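Long-range contacts in aspartate-semialdehyde dehydrogenase (Candida albicans, PDB 3HSK), which catalyses the NADPH-dependent reductive dephosphorylation of 4-phospho-L-aspartate to the semialdehyde of L-aspartate, the second step of the pathway leading to methionine and threonine: residues A[182-187]-A[292-297]; A[194-199]-A[274-279]; A[314-319]-A[331-336]; A[338-343]-A[353-358]. One frame throughout, in Å; residues are numbered along the deposited sequence.

How the interactions relate
All four contacts belong to the dimerisation domain and gather round its mixed sheet. Along the chain, interaction 2 falls between the two halves of interaction 1, and interactions 3 and 4 follow in turn. Interaction 2 pairs strands 191-199 and 273-280; the latter borders strand 351-357, whose hairpin with strand 338-345 forms interaction 4, and the centres of interactions 2 and 4 lie about 10 Å apart. Strand 315-318 completes that side of the sheet and carries interaction 3, its centre about 8 Å from that of interaction 4. Interaction 1 joins two helices packed on one face, and its Leu184 and Leu295 touch side chains of the strands. Helices and sheet thus share one core, while interactions 2 and 4 also reach the second subunit.

Interaction 1 of 4, residues A[182-187]-A[292-297]; sequences KPLVEK and KQCLRE
Cys294 points its thiol into the groove between two helices, where SG meets Pro183 CB at 3.8 Å and lies 3.4 Å from the carbonyl oxygen Pro183 O. With SG anti to the backbone N (chi1 178°), the sulfur is carried toward the turn formed by Pro183 and Leu184. A small, polarisable residue suits this place, because it fits close against backbone as well as carbon side chains. Lys187 closes the outer edge: its extended chain runs alongside the cysteine, CD 3.8 Å from Cys294 SG, so that its methylenes add apolar cover at an exposed position. Next to the thiol, Leu295 sends CD2 between two partners, 3.9 Å from Pro183 CG and 3.8 Å from Leu184 CG, crossing the proline ring at about a right angle.

No hydrogen bond spans the two segments; they meet by apolar and sulfur contacts. Their axes approach to 9.0 Å and cross at 117°. Pro183 lacks an N-H, and the kink of helix 172-188 at this residue reflects the missing bond to the turn before; its compact ring in return offers a firm apolar surface to Leu295. Beyond the pair, Phe188 also covers Cys294. Leu184 continues onto Leu278 and Phe280 of strand 273-280, while Pro183 and Leu295 both rest on Ile315 of strand 315-318, which seats the two helices against the mixed sheet.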
loop_
_atom_site.group_PDB
_atom_site.type_symbol
_atom_site.label_atom_id
_atom_site.label_comp_id
_atom_site.label_asym_id
_atom_site.label_seq_id
_atom_site.Cartn_x
_atom_site.Cartn_y
_atom_site.Cartn_z
ATOM N N LYS A 182 16.801 -10.529 -6.261
ATOM C CA LYS A 182 18.068 -11.241 -6.467
ATOM C C LYS A 182 18.237 -11.831 -7.874
ATOM O O LYS A 182 19.225 -11.503 -8.538
ATOM C CB LYS A 182 18.325 -12.300 -5.387
ATOM C CG LYS A 182 19.710 -12.978 -5.483
ATOM C CD LYS A 182 20.845 -11.980 -5.251
ATOM C CE LYS A 182 22.222 -12.668 -5.237
ATOM N NZ LYS A 182 23.322 -11.685 -4.983
ATOM N N PRO A 183 17.295 -12.695 -8.329
ATOM C CA PRO A 183 17.380 -13.175 -9.711
ATOM C C PRO A 183 17.452 -12.034 -10.720
ATOM O O PRO A 183 18.242 -12.102 -11.664
ATOM C CB PRO A 183 16.079 -13.969 -9.903
ATOM C CG PRO A 183 15.211 -13.632 -8.737
ATOM C CD PRO A 183 16.140 -13.290 -7.627
ATOM N N LEU A 184 16.652 -10.994 -10.502
ATOM C CA LEU A 184 16.630 -9.825 -11.382
ATOM C C LEU A 184 17.965 -9.091 -11.446
ATOM O O LEU A 184 18.351 -8.606 -12.510
ATOM C CB LEU A 184 15.524 -8.848 -10.968
ATOM C CG LEU A 184 14.061 -9.298 -11.053
ATOM C CD1 LEU A 184 13.166 -8.177 -10.538
ATOM C CD2 LEU A 184 13.659 -9.705 -12.482
ATOM N N VAL A 185 18.649 -8.998 -10.305
ATOM C CA VAL A 185 19.968 -8.355 -10.225
ATOM C C VAL A 185 21.060 -9.244 -10.830
ATOM O O VAL A 185 22.014 -8.743 -11.425
ATOM C CB VAL A 185 20.330 -7.947 -8.767
ATOM C CG1 VAL A 185 21.815 -7.604 -8.634
ATOM C CG2 VAL A 185 19.471 -6.766 -8.320
ATOM N N GLU A 186 20.908 -10.556 -10.685
ATOM C CA GLU A 186 21.834 -11.510 -11.296
ATOM C C GLU A 186 21.786 -11.453 -12.825
ATOM O O GLU A 186 22.827 -11.434 -13.482
ATOM C CB GLU A 186 21.561 -12.934 -10.812
ATOM C CG GLU A 186 22.092 -13.213 -9.420
ATOM C CD GLU A 186 22.062 -14.687 -9.058
ATOM O OE1 GLU A 186 21.273 -15.446 -9.666
ATOM O OE2 GLU A 186 22.824 -15.088 -8.155
ATOM N N LYS A 187 20.579 -11.408 -13.377
ATOM C CA LYS A 187 20.399 -11.415 -14.821
ATOM C C LYS A 187 20.590 -10.034 -15.451
ATOM O O LYS A 187 21.290 -9.909 -16.458
ATOM C CB LYS A 187 19.031 -11.992 -15.184
ATOM C CG LYS A 187 18.960 -12.627 -16.570
ATOM C CD LYS A 187 17.695 -13.474 -16.708
ATOM C CE LYS A 187 17.694 -14.305 -17.990
ATOM N NZ LYS A 187 16.344 -14.901 -18.272
ATOM N N LYS A 292 9.411 -11.739 -15.855
ATOM C CA LYS A 292 8.579 -12.839 -15.365
ATOM C C LYS A 292 9.280 -14.187 -15.521
ATOM O O LYS A 292 9.284 -14.998 -14.595
ATOM C CB LYS A 292 7.223 -12.843 -16.065
ATOM N N GLN A 293 9.877 -14.414 -16.690
ATOM C CA GLN A 293 10.645 -15.633 -16.943
ATOM C C GLN A 293 11.856 -15.758 -16.011
ATOM O O GLN A 293 12.149 -16.843 -15.519
ATOM C CB GLN A 293 11.054 -15.721 -18.426
ATOM C CG GLN A 293 12.091 -16.791 -18.774
ATOM C CD GLN A 293 11.671 -18.211 -18.400
ATOM O OE1 GLN A 293 10.478 -18.531 -18.326
ATOM N NE2 GLN A 293 12.660 -19.075 -18.169
ATOM N N CYS A 294 12.547 -14.649 -15.765
ATOM C CA CYS A 294 13.662 -14.640 -14.816
ATOM C C CYS A 294 13.217 -15.078 -13.414
ATOM O O CYS A 294 13.894 -15.882 -12.768
ATOM C CB CYS A 294 14.309 -13.258 -14.758
ATOM S SG CYS A 294 15.659 -13.112 -13.572
ATOM N N LEU A 295 12.073 -14.559 -12.961
ATOM C CA LEU A 295 11.546 -14.869 -11.631
ATOM C C LEU A 295 11.055 -16.311 -11.496
ATOM O O LEU A 295 11.268 -16.946 -10.460
ATOM C CB LEU A 295 10.440 -13.887 -11.222
ATOM C CG LEU A 295 10.789 -12.402 -11.040
ATOM C CD1 LEU A 295 9.534 -11.573 -10.784
ATOM C CD2 LEU A 295 11.804 -12.180 -9.932
ATOM N N ARG A 296 10.405 -16.831 -12.536
ATOM C CA ARG A 296 9.884 -18.198 -12.461
ATOM C C ARG A 296 10.980 -19.261 -12.613
ATOM O O ARG A 296 10.813 -20.405 -12.177
ATOM C CB ARG A 296 8.696 -18.412 -13.417
ATOM C CG ARG A 296 9.029 -18.644 -14.884
ATOM C CD ARG A 296 7.932 -18.081 -15.815
ATOM N NE ARG A 296 6.576 -18.214 -15.273
ATOM C CZ ARG A 296 5.502 -17.583 -15.750
ATOM N NH1 ARG A 296 5.599 -16.759 -16.793
ATOM N NH2 ARG A 296 4.318 -17.776 -15.174
ATOM N N GLU A 297 12.110 -18.865 -13.198
ATOM C CA GLU A 297 13.220 -19.794 -13.453
ATOM C C GLU A 297 14.255 -19.880 -12.328
ATOM O O GLU A 297 15.060 -20.808 -12.300
ATOM C CB GLU A 297 13.909 -19.451 -14.782
#

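Interaction 2 of 4, residues A[194-199]-A[274-279]; sequences LTTTTL and ECISLR
Thr196 overlaps Ile276, its OG1 3.4 Å from the methyl Ile276 CG2, where two antiparallel strands of the mixed sheet in the dimerisation domain lie side by side. The same hydroxyl is a donor to Glu274 OE1 at 3.0 Å, using the anti lone pair of the carboxylate oxygen. The chi1 of Thr196 (-173°) sets OG1 opposite the backbone N and across toward the neighbouring strand, and the threonine can thus serve a carbon and a polar partner at once. Thr198 lies beside Glu274 and points the same way, its CG2 packing against Glu274 CG; its hydroxyl instead bonds to Gln200. The side chain of Glu274 comes within about 5 Å of that of His272, predicted to be the proton acceptor, so this pairing borders the probable active site.

Backbone bonds in the hydrogen-bonded pairs Thr195-Ser277 and Thr197-Cys275 set the register. Beta-branched threonines favour such extended chain. On the face with Leu194 and Ile276, Leu177 of helix 172-188 packs on both and on Glu274, which suits the two apolar side chains. The opposite face, bearing Thr195, Thr197, Cys275 and Ser277, turns to the second subunit: Thr197 packs on Cys275 of that chain, and the small size of these residues is consistent with its close approach. Thr195 OG1 sits tightly against Ser277 CB, 3.0 Å away. A water lies 2.7 Å from Thr195 OG1 and donates a hydrogen bond to Cys275 O, also at 2.7 Å.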
loop_
_atom_site.group_PDB
_atom_site.type_symbol
_atom_site.label_atom_id
_atom_site.label_comp_id
_atom_site.label_asym_id
_atom_site.label_seq_id
_atom_site.Cartn_x
_atom_site.Cartn_y
_atom_site.Cartn_z
ATOM N N LEU A 194 14.310 1.925 -5.938
ATOM C CA LEU A 194 13.404 0.935 -5.363
ATOM C C LEU A 194 12.386 1.550 -4.396
ATOM O O LEU A 194 12.765 2.218 -3.428
ATOM C CB LEU A 194 14.227 -0.156 -4.658
ATOM C CG LEU A 194 13.546 -1.303 -3.905
ATOM C CD1 LEU A 194 12.751 -2.211 -4.841
ATOM C CD2 LEU A 194 14.591 -2.101 -3.132
ATOM N N THR A 195 11.099 1.327 -4.667
ATOM C CA THR A 195 10.036 1.702 -3.721
ATOM C C THR A 195 9.275 0.472 -3.264
ATOM O O THR A 195 9.251 -0.551 -3.959
ATOM C CB THR A 195 8.982 2.683 -4.303
ATOM O OG1 THR A 195 7.991 1.946 -5.038
ATOM C CG2 THR A 195 9.613 3.761 -5.176
ATOM N N THR A 196 8.658 0.590 -2.089
ATOM C CA THR A 196 7.757 -0.421 -1.556
ATOM C C THR A 196 6.752 0.203 -0.587
ATOM O O THR A 196 7.123 0.953 0.327
ATOM C CB THR A 196 8.507 -1.591 -0.874
ATOM O OG1 THR A 196 7.568 -2.612 -0.514
ATOM C CG2 THR A 196 9.266 -1.138 0.372
ATOM N N THR A 197 5.474 -0.080 -0.823
ATOM C CA THR A 197 4.446 0.197 0.163
ATOM C C THR A 197 3.946 -1.143 0.680
ATOM O O THR A 197 3.462 -1.978 -0.093
ATOM C CB THR A 197 3.285 1.022 -0.405
ATOM O OG1 THR A 197 3.782 2.280 -0.879
ATOM C CG2 THR A 197 2.241 1.287 0.667
ATOM N N THR A 198 4.077 -1.349 1.989
ATOM C CA THR A 198 3.684 -2.620 2.570
ATOM C C THR A 198 2.252 -2.608 3.116
ATOM O O THR A 198 1.725 -1.577 3.537
ATOM C CB THR A 198 4.668 -3.106 3.648
ATOM O OG1 THR A 198 4.433 -2.401 4.873
ATOM C CG2 THR A 198 6.130 -2.910 3.197
ATOM N N LEU A 199 1.633 -3.777 3.071
ATOM C CA LEU A 199 0.353 -4.018 3.686
ATOM C C LEU A 199 0.591 -5.208 4.602
ATOM O O LEU A 199 0.503 -6.356 4.175
ATOM C CB LEU A 199 -0.707 -4.315 2.616
ATOM C CG LEU A 199 -1.130 -3.170 1.682
ATOM C CD1 LEU A 199 -0.173 -3.002 0.519
ATOM C CD2 LEU A 199 -2.524 -3.414 1.142
ATOM N N GLU A 274 3.440 -6.528 -0.405
ATOM C CA GLU A 274 4.248 -5.359 -0.728
ATOM C C GLU A 274 4.019 -4.965 -2.181
ATOM O O GLU A 274 4.150 -5.793 -3.091
ATOM C CB GLU A 274 5.745 -5.617 -0.465
ATOM C CG GLU A 274 6.051 -6.057 0.962
ATOM C CD GLU A 274 7.532 -6.074 1.303
ATOM O OE1 GLU A 274 8.290 -5.182 0.858
ATOM O OE2 GLU A 274 7.929 -6.987 2.050
ATOM N N CYS A 275 3.655 -3.704 -2.377
ATOM C CA CYS A 275 3.497 -3.113 -3.690
ATOM C C CYS A 275 4.801 -2.415 -4.031
ATOM O O CYS A 275 5.114 -1.348 -3.479
ATOM C CB CYS A 275 2.321 -2.133 -3.692
ATOM S SG CYS A 275 0.724 -2.962 -3.465
ATOM N N ILE A 276 5.579 -3.033 -4.919
ATOM C CA ILE A 276 6.937 -2.553 -5.176
ATOM C C ILE A 276 7.134 -1.968 -6.569
ATOM O O ILE A 276 6.394 -2.288 -7.507
ATOM C CB ILE A 276 8.028 -3.630 -4.848
ATOM C CG1 ILE A 276 8.147 -4.676 -5.965
ATOM C CG2 ILE A 276 7.757 -4.278 -3.476
ATOM C CD1 ILE A 276 9.443 -5.494 -5.922
ATOM N N SER A 277 8.138 -1.097 -6.674
ATOM C CA SER A 277 8.529 -0.454 -7.920
ATOM C C SER A 277 10.048 -0.563 -8.006
ATOM O O SER A 277 10.733 -0.451 -6.978
ATOM C CB SER A 277 8.132 1.017 -7.875
ATOM O OG SER A 277 7.795 1.496 -9.154
ATOM N N LEU A 278 10.574 -0.782 -9.215
ATOM C CA LEU A 278 12.027 -0.881 -9.414
ATOM C C LEU A 278 12.532 -0.342 -10.768
ATOM O O LEU A 278 11.811 -0.365 -11.776
ATOM C CB LEU A 278 12.507 -2.323 -9.198
ATOM C CG LEU A 278 12.103 -3.395 -10.217
ATOM C CD1 LEU A 278 13.103 -3.475 -11.375
ATOM C CD2 LEU A 278 11.987 -4.733 -9.528
ATOM N N ARG A 279 13.776 0.136 -10.763
ATOM C CA ARG A 279 14.478 0.584 -11.967
ATOM C C ARG A 279 15.879 -0.021 -12.013
ATOM O O ARG A 279 16.575 -0.052 -10.995
ATOM C CB ARG A 279 14.595 2.107 -11.984
ATOM C CG ARG A 279 15.267 2.660 -13.232
ATOM C CD ARG A 279 15.335 4.162 -13.199
ATOM N NE ARG A 279 16.244 4.644 -12.162
ATOM C CZ ARG A 279 16.223 5.882 -11.670
ATOM N NH1 ARG A 279 15.327 6.764 -12.112
ATOM N NH2 ARG A 279 17.089 6.239 -10.730
HETATM O O HOH W 1 5.602 1.189 -4.160
#

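Interaction 3 of 4, residues A[314-319]-A[331-336]; sequences TIHVLD and DRDSGY
His316 and Tyr336 make an offset aromatic stack that lays a turn-rich loop over the edge strand of the mixed sheet, since 315-318 is its outermost strand within this chain and 331-336 leads into the neighbouring strand 338-345. The ring centroids are 4.8 Å apart and the planes only 13° from parallel. What lies over the middle of the tyrosine ring is the methylene rather than the imidazole: His316 CB is 3.5 Å from the Tyr336 centroid, almost exactly on the ring normal, a CH-pi contact. CG of His316 is anti to the backbone N (chi1 -170°), which carries the imidazole outward from there over the phenol end, and one face of the histidine ring meets Tyr336 OH. A broad tyrosine suits this place because it can cover both the histidine and the strand backbone, its CD2 3.6 Å from Ile315 C.

Asp333 reaches the histidine from another direction. Its carboxylate is turned 80° from the imidazole plane, with OD1 3.0 Å from the carbon His316 CD2 and OD2 in the ring plane at its edge. Asp333 OD2 is hydrogen-bonded to Ser339, which ties the loop to the next strand. Two successive type I turns, Asp331 to Ser334 and Asp333 to Tyr336, place these side chains; Asp331 O accepts from both Ser334 N and Ser334 OG. Behind the contact, Ile315 packs on Leu295 of helix 288-297, and His316 is bonded through its backbone to Val338 and Val340 of strand 338-345.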
loop_
_atom_site.group_PDB
_atom_site.type_symbol
_atom_site.label_atom_id
_atom_site.label_comp_id
_atom_site.label_asym_id
_atom_site.label_seq_id
_atom_site.Cartn_x
_atom_site.Cartn_y
_atom_site.Cartn_z
ATOM N N THR A 314 12.078 -20.270 -5.611
ATOM C CA THR A 314 11.774 -19.329 -4.533
ATOM C C THR A 314 10.579 -18.419 -4.843
ATOM O O THR A 314 9.998 -17.833 -3.927
ATOM C CB THR A 314 12.998 -18.447 -4.151
ATOM O OG1 THR A 314 13.470 -17.731 -5.300
ATOM C CG2 THR A 314 14.118 -19.290 -3.573
ATOM N N ILE A 315 10.220 -18.307 -6.125
ATOM C CA ILE A 315 9.171 -17.389 -6.562
ATOM C C ILE A 315 8.072 -18.073 -7.377
ATOM O O ILE A 315 8.351 -18.783 -8.355
ATOM C CB ILE A 315 9.748 -16.241 -7.418
ATOM C CG1 ILE A 315 10.919 -15.559 -6.702
ATOM C CG2 ILE A 315 8.650 -15.230 -7.775
ATOM C CD1 ILE A 315 11.888 -14.877 -7.636
ATOM N N HIS A 316 6.823 -17.848 -6.976
ATOM C CA HIS A 316 5.682 -18.272 -7.779
ATOM C C HIS A 316 5.075 -17.066 -8.490
ATOM O O HIS A 316 4.428 -16.213 -7.866
ATOM C CB HIS A 316 4.639 -19.010 -6.935
ATOM C CG HIS A 316 3.564 -19.673 -7.746
ATOM N ND1 HIS A 316 3.784 -20.175 -9.012
ATOM C CD2 HIS A 316 2.268 -19.942 -7.458
ATOM C CE1 HIS A 316 2.667 -20.707 -9.475
ATOM N NE2 HIS A 316 1.733 -20.583 -8.549
ATOM N N VAL A 317 5.321 -16.991 -9.795
ATOM C CA VAL A 317 4.755 -15.950 -10.649
ATOM C C VAL A 317 3.288 -16.301 -10.952
ATOM O O VAL A 317 2.985 -17.409 -11.387
ATOM C CB VAL A 317 5.586 -15.774 -11.950
ATOM C CG1 VAL A 317 4.953 -14.764 -12.881
ATOM C CG2 VAL A 317 7.013 -15.353 -11.622
ATOM N N LEU A 318 2.390 -15.356 -10.686
ATOM C CA LEU A 318 0.959 -15.545 -10.899
ATOM C C LEU A 318 0.453 -14.613 -11.997
ATOM O O LEU A 318 0.786 -13.426 -12.009
ATOM C CB LEU A 318 0.191 -15.294 -9.599
ATOM C CG LEU A 318 0.572 -16.104 -8.353
ATOM C CD1 LEU A 318 -0.006 -15.450 -7.123
ATOM C CD2 LEU A 318 0.092 -17.540 -8.455
ATOM N N ASP A 319 -0.355 -15.159 -12.907
ATOM C CA ASP A 319 -0.825 -14.426 -14.088
ATOM C C ASP A 319 -2.203 -13.792 -13.930
ATOM O O ASP A 319 -2.558 -12.893 -14.694
ATOM C CB ASP A 319 -0.828 -15.337 -15.321
ATOM C CG ASP A 319 0.570 -15.727 -15.763
ATOM O OD1 ASP A 319 1.447 -14.837 -15.828
ATOM O OD2 ASP A 319 0.787 -16.923 -16.051
ATOM N N ASP A 331 -1.705 -20.708 1.892
ATOM C CA ASP A 331 -1.381 -22.124 1.960
ATOM C C ASP A 331 -0.874 -22.631 0.616
ATOM O O ASP A 331 0.168 -23.281 0.546
ATOM C CB ASP A 331 -2.612 -22.934 2.383
ATOM C CG ASP A 331 -3.232 -22.433 3.670
ATOM O OD1 ASP A 331 -2.484 -22.008 4.584
ATOM O OD2 ASP A 331 -4.481 -22.471 3.770
ATOM N N ARG A 332 -1.630 -22.327 -0.438
ATOM C CA ARG A 332 -1.330 -22.716 -1.817
ATOM C C ARG A 332 0.167 -22.619 -2.150
ATOM O O ARG A 332 0.767 -23.570 -2.657
ATOM C CB ARG A 332 -2.140 -21.821 -2.761
ATOM C CG ARG A 332 -2.671 -22.493 -4.004
ATOM C CD ARG A 332 -3.779 -21.654 -4.660
ATOM N NE ARG A 332 -5.040 -21.727 -3.918
ATOM C CZ ARG A 332 -6.228 -21.342 -4.390
ATOM N NH1 ARG A 332 -6.346 -20.850 -5.617
ATOM N NH2 ARG A 332 -7.313 -21.458 -3.629
ATOM N N ASP A 333 0.756 -21.466 -1.841
ATOM C CA ASP A 333 2.144 -21.157 -2.173
ATOM C C ASP A 333 3.082 -21.179 -0.960
ATOM O O ASP A 333 4.142 -20.558 -0.987
ATOM C CB ASP A 333 2.215 -19.782 -2.840
ATOM C CG ASP A 333 1.589 -19.757 -4.222
ATOM O OD1 ASP A 333 1.234 -20.830 -4.750
ATOM O OD2 ASP A 333 1.461 -18.652 -4.787
ATOM N N SER A 334 2.700 -21.890 0.096
ATOM C CA SER A 334 3.507 -21.936 1.323
ATOM C C SER A 334 4.897 -22.550 1.112
ATOM O O SER A 334 5.785 -22.388 1.951
ATOM C CB SER A 334 2.760 -22.667 2.442
ATOM O OG SER A 334 2.537 -24.026 2.105
ATOM N N GLY A 335 5.084 -23.243 -0.013
ATOM C CA GLY A 335 6.385 -23.808 -0.376
ATOM C C GLY A 335 7.334 -22.828 -1.047
ATOM O O GLY A 335 8.515 -23.128 -1.212
ATOM N N TYR A 336 6.822 -21.660 -1.437
ATOM C CA TYR A 336 7.635 -20.621 -2.061
ATOM C C TYR A 336 8.050 -19.545 -1.057
ATOM O O TYR A 336 7.379 -19.334 -0.052
ATOM C CB TYR A 336 6.875 -19.958 -3.212
ATOM C CG TYR A 336 6.537 -20.868 -4.373
ATOM C CD1 TYR A 336 5.337 -21.567 -4.403
ATOM C CD2 TYR A 336 7.405 -21.006 -5.455
ATOM C CE1 TYR A 336 5.011 -22.394 -5.472
ATOM C CE2 TYR A 336 7.088 -21.836 -6.536
ATOM C CZ TYR A 336 5.888 -22.525 -6.532
ATOM O OH TYR A 336 5.557 -23.347 -7.589
#

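Interaction 4 of 4, residues A[338-343]-A[353-358]; sequences VSVGRI and MVVLSH
Val338 crosses Val355 at a slant, CG1 to CG1 at 3.7 Å, whereas Val340 and Val355 lie side by side and point the same way, their CG2 methyls 4.2 Å apart. These valines share one face of the beta hairpin formed by strands 338-345 and 351-357, and their branched, compact side chains suit both the extended backbone and a close-set apolar layer. Met353 extends that layer: with CG set between the backbone N and the carbonyl carbon (chi1 63°), it holds SD 3.8 Å from Val340 CG1, and the bend at chi3 turns CE toward Ile343 CG2. Its CB meets Ile343 CG1 at 3.9 Å as the two side chains run alongside each other. A flexible thioether fits here, since it also reaches Ile276 and Leu278 of strand 273-280.

Gly341 forms a hydrogen-bonded pair with Val354, as Ser339 does with Leu356. The shortest of these bonds, Leu356 N to Ser339 O at 2.7 Å, is nearly straight at 175°. At the far end His358, the N-cap of the following helix, lays its ring edge toward Val338, and its NE2 bonds to the carbonyl of Asp329. Arg342 instead turns to the second subunit, in a salt bridge with Glu228 of that chain.

The chemistry is therefore divided: carbon contacts fill the valine face, and backbone bonds fix the register. The hairpin carries Ser357, paired with Val338, to within about 4 Å (side chain to side chain) of Cys172, the predicted acyl-thioester residue, consistent with a place beside the active site.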
loop_
_atom_site.group_PDB
_atom_site.type_symbol
_atom_site.label_atom_id
_atom_site.label_comp_id
_atom_site.label_asym_id
_atom_site.label_seq_id
_atom_site.Cartn_x
_atom_site.Cartn_y
_atom_site.Cartn_z
ATOM N N VAL A 338 8.222 -16.273 -1.891
ATOM C CA VAL A 338 7.251 -15.233 -2.199
ATOM C C VAL A 338 6.326 -15.652 -3.347
ATOM O O VAL A 338 6.689 -16.486 -4.188
ATOM C CB VAL A 338 7.934 -13.885 -2.574
ATOM C CG1 VAL A 338 8.659 -13.268 -1.366
ATOM C CG2 VAL A 338 8.883 -14.043 -3.777
ATOM N N SER A 339 5.125 -15.084 -3.362
ATOM C CA SER A 339 4.280 -15.102 -4.544
ATOM C C SER A 339 4.373 -13.714 -5.127
ATOM O O SER A 339 4.367 -12.728 -4.388
ATOM C CB SER A 339 2.825 -15.411 -4.195
ATOM O OG SER A 339 2.697 -16.687 -3.605
ATOM N N VAL A 340 4.474 -13.637 -6.447
ATOM C CA VAL A 340 4.584 -12.365 -7.129
ATOM C C VAL A 340 3.551 -12.303 -8.254
ATOM O O VAL A 340 3.430 -13.240 -9.047
ATOM C CB VAL A 340 6.020 -12.129 -7.679
ATOM C CG1 VAL A 340 6.084 -10.845 -8.488
ATOM C CG2 VAL A 340 7.041 -12.084 -6.544
ATOM N N GLY A 341 2.803 -11.202 -8.305
ATOM C CA GLY A 341 1.780 -11.015 -9.330
ATOM C C GLY A 341 1.781 -9.623 -9.921
ATOM O O GLY A 341 2.519 -8.742 -9.471
ATOM N N ARG A 342 0.947 -9.432 -10.941
ATOM C CA ARG A 342 0.780 -8.138 -11.604
ATOM C C ARG A 342 2.099 -7.490 -12.051
ATOM O O ARG A 342 2.240 -6.261 -12.038
ATOM C CB ARG A 342 -0.037 -7.185 -10.716
ATOM C CG ARG A 342 -1.412 -7.730 -10.286
ATOM C CD ARG A 342 -2.283 -6.616 -9.698
ATOM N NE ARG A 342 -2.557 -5.604 -10.714
ATOM C CZ ARG A 342 -2.655 -4.300 -10.487
ATOM N NH1 ARG A 342 -2.525 -3.815 -9.257
ATOM N NH2 ARG A 342 -2.880 -3.476 -11.507
ATOM N N ILE A 343 3.066 -8.319 -12.449
ATOM C CA ILE A 343 4.338 -7.805 -12.973
ATOM C C ILE A 343 4.040 -7.058 -14.265
ATOM O O ILE A 343 3.482 -7.622 -15.199
ATOM C CB ILE A 343 5.379 -8.924 -13.262
ATOM C CG1 ILE A 343 5.674 -9.743 -12.004
ATOM C CG2 ILE A 343 6.677 -8.319 -13.835
ATOM C CD1 ILE A 343 6.133 -11.167 -12.286
ATOM N N MET A 353 5.162 -4.488 -9.335
ATOM C CA MET A 353 4.618 -5.818 -9.069
ATOM C C MET A 353 4.153 -5.919 -7.611
ATOM O O MET A 353 4.440 -5.039 -6.799
ATOM C CB MET A 353 5.648 -6.910 -9.385
ATOM C CG MET A 353 6.922 -6.865 -8.541
ATOM S SD MET A 353 8.264 -7.872 -9.214
ATOM C CE MET A 353 8.715 -6.834 -10.610
ATOM N N VAL A 354 3.444 -6.996 -7.297
ATOM C CA VAL A 354 2.872 -7.204 -5.976
ATOM C C VAL A 354 3.470 -8.479 -5.399
ATOM O O VAL A 354 3.458 -9.524 -6.057
ATOM C CB VAL A 354 1.319 -7.324 -6.043
ATOM C CG1 VAL A 354 0.723 -7.502 -4.649
ATOM C CG2 VAL A 354 0.714 -6.104 -6.721
ATOM N N VAL A 355 3.985 -8.385 -4.173
ATOM C CA VAL A 355 4.693 -9.488 -3.528
ATOM C C VAL A 355 3.961 -9.950 -2.270
ATOM O O VAL A 355 3.628 -9.143 -1.397
ATOM C CB VAL A 355 6.139 -9.081 -3.142
ATOM C CG1 VAL A 355 6.895 -10.251 -2.542
ATOM C CG2 VAL A 355 6.894 -8.533 -4.342
ATOM N N LEU A 356 3.713 -11.253 -2.189
ATOM C CA LEU A 356 3.163 -11.867 -0.988
ATOM C C LEU A 356 4.235 -12.742 -0.374
ATOM O O LEU A 356 4.693 -13.708 -0.990
ATOM C CB LEU A 356 1.923 -12.710 -1.303
ATOM C CG LEU A 356 1.320 -13.566 -0.180
ATOM C CD1 LEU A 356 0.792 -12.707 0.978
ATOM C CD2 LEU A 356 0.215 -14.469 -0.724
ATOM N N SER A 357 4.637 -12.386 0.837
ATOM C CA SER A 357 5.629 -13.146 1.560
ATOM C C SER A 357 4.996 -14.416 2.118
ATOM O O SER A 357 3.782 -14.477 2.327
ATOM C CB SER A 357 6.215 -12.300 2.679
ATOM O OG SER A 357 5.244 -12.070 3.672
ATOM N N HIS A 358 5.825 -15.433 2.326
ATOM C CA HIS A 358 5.397 -16.658 2.992
ATOM C C HIS A 358 6.283 -16.917 4.186
ATOM O O HIS A 358 7.487 -17.162 4.043
ATOM C CB HIS A 358 5.390 -17.844 2.029
ATOM C CG HIS A 358 4.404 -17.685 0.920
ATOM N ND1 HIS A 358 4.758 -17.211 -0.323
ATOM C CD2 HIS A 358 3.066 -17.880 0.883
ATOM C CE1 HIS A 358 3.684 -17.143 -1.084
ATOM N NE2 HIS A 358 2.644 -17.541 -0.376
#